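PDB 4JGW: Ral guanine nucleotide dissociation stimulator-like 2 from Mus musculus, which probably acts as a guanine nucleotide exchange factor for Ral-type small G proteins and as an effector of Ras or Rap. Local coordinates for residues Asp18-Asp22 with Gly23-Thr27; Ala53-Leu56 with Glu57-Val60. All blocks are in the same frame, centred on the assembly; numbering follows the deposited sequence.

Contact 1 (Asp18-Asp22 with Gly23-Thr27)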
loop_
_atom_site.group_PDB
_atom_site.type_symbol
_atom_site.label_atom_id
_atom_site.label_comp_id
_atom_site.label_asym_id
_atom_site.label_seq_id
_atom_site.Cartn_x
_atom_site.Cartn_y
_atom_site.Cartn_z
ATOM N N ASP A 18 10.752 -15.413 -28.181
ATOM C CA ASP A 18 11.720 -15.067 -27.143
ATOM C C ASP A 18 13.120 -14.852 -27.707
ATOM O O ASP A 18 13.539 -15.537 -28.643
ATOM C CB ASP A 18 11.751 -16.139 -26.048
ATOM C CG ASP A 18 10.503 -16.126 -25.173
ATOM O OD1 ASP A 18 9.715 -15.158 -25.241
ATOM O OD2 ASP A 18 10.315 -17.091 -24.403
ATOM N N GLU A 19 13.831 -13.887 -27.127
ATOM C CA GLU A 19 15.199 -13.559 -27.522
ATOM C C GLU A 19 16.118 -13.525 -26.306
ATOM O O GLU A 19 15.721 -13.069 -25.230
ATOM C CB GLU A 19 15.247 -12.213 -28.249
ATOM C CG GLU A 19 14.603 -12.220 -29.634
ATOM C CD GLU A 19 14.702 -10.882 -30.350
ATOM O OE1 GLU A 19 15.513 -10.026 -29.937
ATOM O OE2 GLU A 19 13.967 -10.687 -31.340
ATOM N N GLU A 20 17.345 -14.007 -26.487
ATOM C CA GLU A 20 18.336 -14.047 -25.413
ATOM C C GLU A 20 19.409 -12.979 -25.605
ATOM O O GLU A 20 19.850 -12.725 -26.725
ATOM C CB GLU A 20 18.991 -15.432 -25.323
ATOM C CG GLU A 20 18.025 -16.601 -25.089
ATOM C CD GLU A 20 17.393 -16.607 -23.702
ATOM O OE1 GLU A 20 17.991 -16.047 -22.754
ATOM O OE2 GLU A 20 16.292 -17.182 -23.558
ATOM N N GLU A 21 19.810 -12.352 -24.503
ATOM C CA GLU A 21 20.920 -11.397 -24.501
ATOM C C GLU A 21 21.925 -11.754 -23.408
ATOM O O GLU A 21 21.672 -12.649 -22.600
ATOM C CB GLU A 21 20.413 -9.959 -24.335
ATOM C CG GLU A 21 19.817 -9.364 -25.607
ATOM C CD GLU A 21 19.576 -7.860 -25.528
ATOM O OE1 GLU A 21 19.883 -7.237 -24.486
ATOM O OE2 GLU A 21 19.075 -7.297 -26.526
ATOM N N ASP A 22 23.056 -11.048 -23.393
ATOM C CA ASP A 22 24.173 -11.320 -22.474
ATOM C C ASP A 22 23.751 -12.049 -21.194
ATOM O O ASP A 22 24.123 -13.207 -20.981
ATOM C CB ASP A 22 24.934 -10.023 -22.149
ATOM C CG ASP A 22 26.185 -10.260 -21.306
ATOM O OD1 ASP A 22 26.810 -11.338 -21.418
ATOM O OD2 ASP A 22 26.552 -9.350 -20.532
ATOM N N GLY A 23 22.965 -11.371 -20.358
ATOM C CA GLY A 23 22.471 -11.960 -19.117
ATOM C C GLY A 23 21.000 -11.681 -18.866
ATOM O O GLY A 23 20.605 -11.415 -17.732
ATOM N N ALA A 24 20.194 -11.752 -19.924
ATOM C CA ALA A 24 18.764 -11.450 -19.847
ATOM C C ALA A 24 17.948 -12.177 -20.916
ATOM O O ALA A 24 18.464 -12.521 -21.980
ATOM C CB ALA A 24 18.532 -9.942 -19.938
ATOM N N THR A 25 16.671 -12.400 -20.617
ATOM C CA THR A 25 15.725 -12.998 -21.557
ATOM C C THR A 25 14.583 -12.020 -21.840
ATOM O O THR A 25 13.964 -11.486 -20.917
ATOM C CB THR A 25 15.172 -14.342 -21.024
ATOM O OG1 THR A 25 16.257 -15.257 -20.821
ATOM C CG2 THR A 25 14.179 -14.961 -22.003
ATOM N N PHE A 26 14.320 -11.793 -23.123
ATOM C CA PHE A 26 13.289 -10.861 -23.564
ATOM C C PHE A 26 12.183 -11.587 -24.321
ATOM O O PHE A 26 12.413 -12.644 -24.910
ATOM C CB PHE A 26 13.898 -9.779 -24.464
ATOM C CG PHE A 26 14.885 -8.883 -23.766
ATOM C CD1 PHE A 26 16.227 -9.233 -23.682
ATOM C CD2 PHE A 26 14.472 -7.679 -23.205
ATOM C CE1 PHE A 26 17.142 -8.405 -23.038
ATOM C CE2 PHE A 26 15.378 -6.843 -22.561
ATOM C CZ PHE A 26 16.715 -7.206 -22.478
ATOM N N THR A 27 10.982 -11.014 -24.291
ATOM C CA THR A 27 9.880 -11.481 -25.123
ATOM C C THR A 27 9.462 -10.369 -26.080
ATOM O O THR A 27 9.061 -9.281 -25.655
ATOM C CB THR A 27 8.672 -11.948 -24.278
ATOM O OG1 THR A 27 9.071 -13.034 -23.435
ATOM C CG2 THR A 27 7.532 -12.420 -25.170
#
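In the beta hairpin of strands 11-21 and 24-33, Glu-21 and Ala-24 are the hydrogen-bonded pair that closes a two-residue turn at Asp-22 and Gly-23. Glu-21 N reaches Ala-24 O at 2.9 Å. The return bond, Ala-24 N to Glu-21 O, is longer at 3.2 Å. Glu-19 and Phe-26 form the next hydrogen-bonded pair, with Phe-26 N 2.8 Å from Glu-19 O.

The two faces of this antiparallel hairpin differ. On one, carboxylates lie beside threonine hydroxyls in the non-hydrogen-bonded pairs. The Glu-20 chain bends at its second torsion (chi2 -69°), which brings Glu-20 OE1 back to Thr-25 OG1 at 2.7 Å. This hydroxyl donates to the syn side of OE1. Thr-27 OG1 donates to Asp-18 OD1 at 2.9 Å, from above the carboxylate plane.

On the other face, Glu-21 runs obliquely past the Phe-26 ring. Glu-21 OE1 is 3.3 Å from Phe-26 CE1. The carboxylate and ring planes are 56° apart. OE2 of Glu-21 forms a salt bridge with Arg-49, which also makes a cation-pi contact with Phe-26.

Contact 2 (Ala53-Leu56 with Glu57-Val60)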
loop_
_atom_site.group_PDB
_atom_site.type_symbol
_atom_site.label_atom_id
_atom_site.label_comp_id
_atom_site.label_asym_id
_atom_site.label_seq_id
_atom_site.Cartn_x
_atom_site.Cartn_y
_atom_site.Cartn_z
ATOM N N ALA A 53 13.446 -11.936 -17.508
ATOM C CA ALA A 53 14.376 -12.323 -16.454
ATOM C C ALA A 53 15.785 -11.906 -16.839
ATOM O O ALA A 53 16.115 -11.831 -18.023
ATOM C CB ALA A 53 14.318 -13.824 -16.211
ATOM N N GLY A 54 16.612 -11.634 -15.836
ATOM C CA GLY A 54 17.996 -11.255 -16.079
ATOM C C GLY A 54 18.760 -10.958 -14.810
ATOM O O GLY A 54 18.172 -10.844 -13.733
ATOM N N THR A 55 20.079 -10.832 -14.943
ATOM C CA THR A 55 20.939 -10.470 -13.821
ATOM C C THR A 55 20.678 -9.026 -13.413
ATOM O O THR A 55 20.141 -8.237 -14.198
ATOM C CB THR A 55 22.441 -10.630 -14.161
ATOM O OG1 THR A 55 22.795 -9.733 -15.219
ATOM C CG2 THR A 55 22.764 -12.064 -14.575
ATOM N N LEU A 56 21.068 -8.686 -12.187
ATOM C CA LEU A 56 20.923 -7.330 -11.670
ATOM C C LEU A 56 21.622 -6.312 -12.575
ATOM O O LEU A 56 21.128 -5.196 -12.768
ATOM C CB LEU A 56 21.459 -7.258 -10.237
ATOM C CG LEU A 56 20.993 -6.128 -9.314
ATOM C CD1 LEU A 56 19.472 -5.992 -9.276
ATOM C CD2 LEU A 56 21.544 -6.348 -7.912
ATOM N N GLU A 57 22.759 -6.716 -13.138
ATOM C CA GLU A 57 23.513 -5.895 -14.082
ATOM C C GLU A 57 22.753 -5.715 -15.401
ATOM O O GLU A 57 22.782 -4.635 -16.001
ATOM C CB GLU A 57 24.892 -6.515 -14.350
ATOM C CG GLU A 57 25.893 -6.414 -13.188
ATOM C CD GLU A 57 25.620 -7.395 -12.046
ATOM O OE1 GLU A 57 24.825 -8.346 -12.225
ATOM O OE2 GLU A 57 26.213 -7.212 -10.959
ATOM N N ALA A 58 22.076 -6.774 -15.841
ATOM C CA ALA A 58 21.294 -6.746 -17.078
ATOM C C ALA A 58 20.023 -5.911 -16.927
ATOM O O ALA A 58 19.572 -5.278 -17.885
ATOM C CB ALA A 58 20.954 -8.157 -17.527
ATOM N N LEU A 59 19.452 -5.918 -15.724
ATOM C CA LEU A 59 18.292 -5.085 -15.412
ATOM C C LEU A 59 18.635 -3.606 -15.569
ATOM O O LEU A 59 17.837 -2.834 -16.100
ATOM C CB LEU A 59 17.768 -5.363 -13.996
ATOM C CG LEU A 59 17.265 -6.762 -13.616
ATOM C CD1 LEU A 59 16.628 -6.741 -12.232
ATOM C CD2 LEU A 59 16.287 -7.332 -14.631
ATOM N N VAL A 60 19.833 -3.233 -15.119
ATOM C CA VAL A 60 20.311 -1.852 -15.191
ATOM C C VAL A 60 20.616 -1.420 -16.631
ATOM O O VAL A 60 20.366 -0.269 -16.999
ATOM C CB VAL A 60 21.531 -1.623 -14.256
ATOM C CG1 VAL A 60 22.164 -0.248 -14.482
ATOM C CG2 VAL A 60 21.112 -1.778 -12.795
#
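The carboxylate of Glu-57 is the one flat side-chain group here, and it folds back toward Thr-55 and Leu-56. The side chain bends at its second torsion (chi2 76°). This puts Glu-57 OE1 3.8 Å from Thr-55 CB and also 3.8 Å from Leu-56 N, too far for a hydrogen bond. Thr-55 O accepts a hydrogen bond from Leu-59 N at 2.9 Å. Leu-59 CG packs 3.3 Å from the same Thr-55 O.

Thr-55 OG1 lies between its own backbone N and carbonyl carbon (chi1 63°). From there Thr-55 OG1 accepts from Ala-58 N at 3.1 Å. The bond is bent, with 146° at the hydrogen. The methyl of Ala-58 sits close by, with Ala-58 CB 3.3 Å from Thr-55 OG1. The side chains of Leu-56 and Leu-59 run at a slant to each other, and Leu-56 CD1 meets Leu-59 CD1 at 4.2 Å. Ile-414 packs against both leucines. Leu-56 also reaches Leu-95 of helix 89-101, as do Glu-57 and Val-60. The bond from Val-60 N to Leu-56 O is weak.

The chain here leaves strand 46-54 and enters helix 56-63, within the RasGEF N-terminal motif. A threonine at the N-cap, bonded through its hydroxyl to the backbone N three residues on, is a classic start of an alpha-helix.

How the contacts relate
From the N terminus, contact 1 comes first and closes the tight turn between strands 11-21 and 24-33. The chain then runs along strand 24-33 and returns on strand 46-54, its neighbour in the same antiparallel sheet. Contact 2 follows where that strand ends and helix 56-63 starts. The two contacts are in series and neither nest nor cross. Their centres are about 10 Å apart, and they touch directly. Thr-25 N probably bonds to Ala-53 O, and Gly-23 O probably bonds to Thr-55 N. Gly-23 O also packs on Ala-58 CB. The hairpin turn is thus tied to the start of the helix.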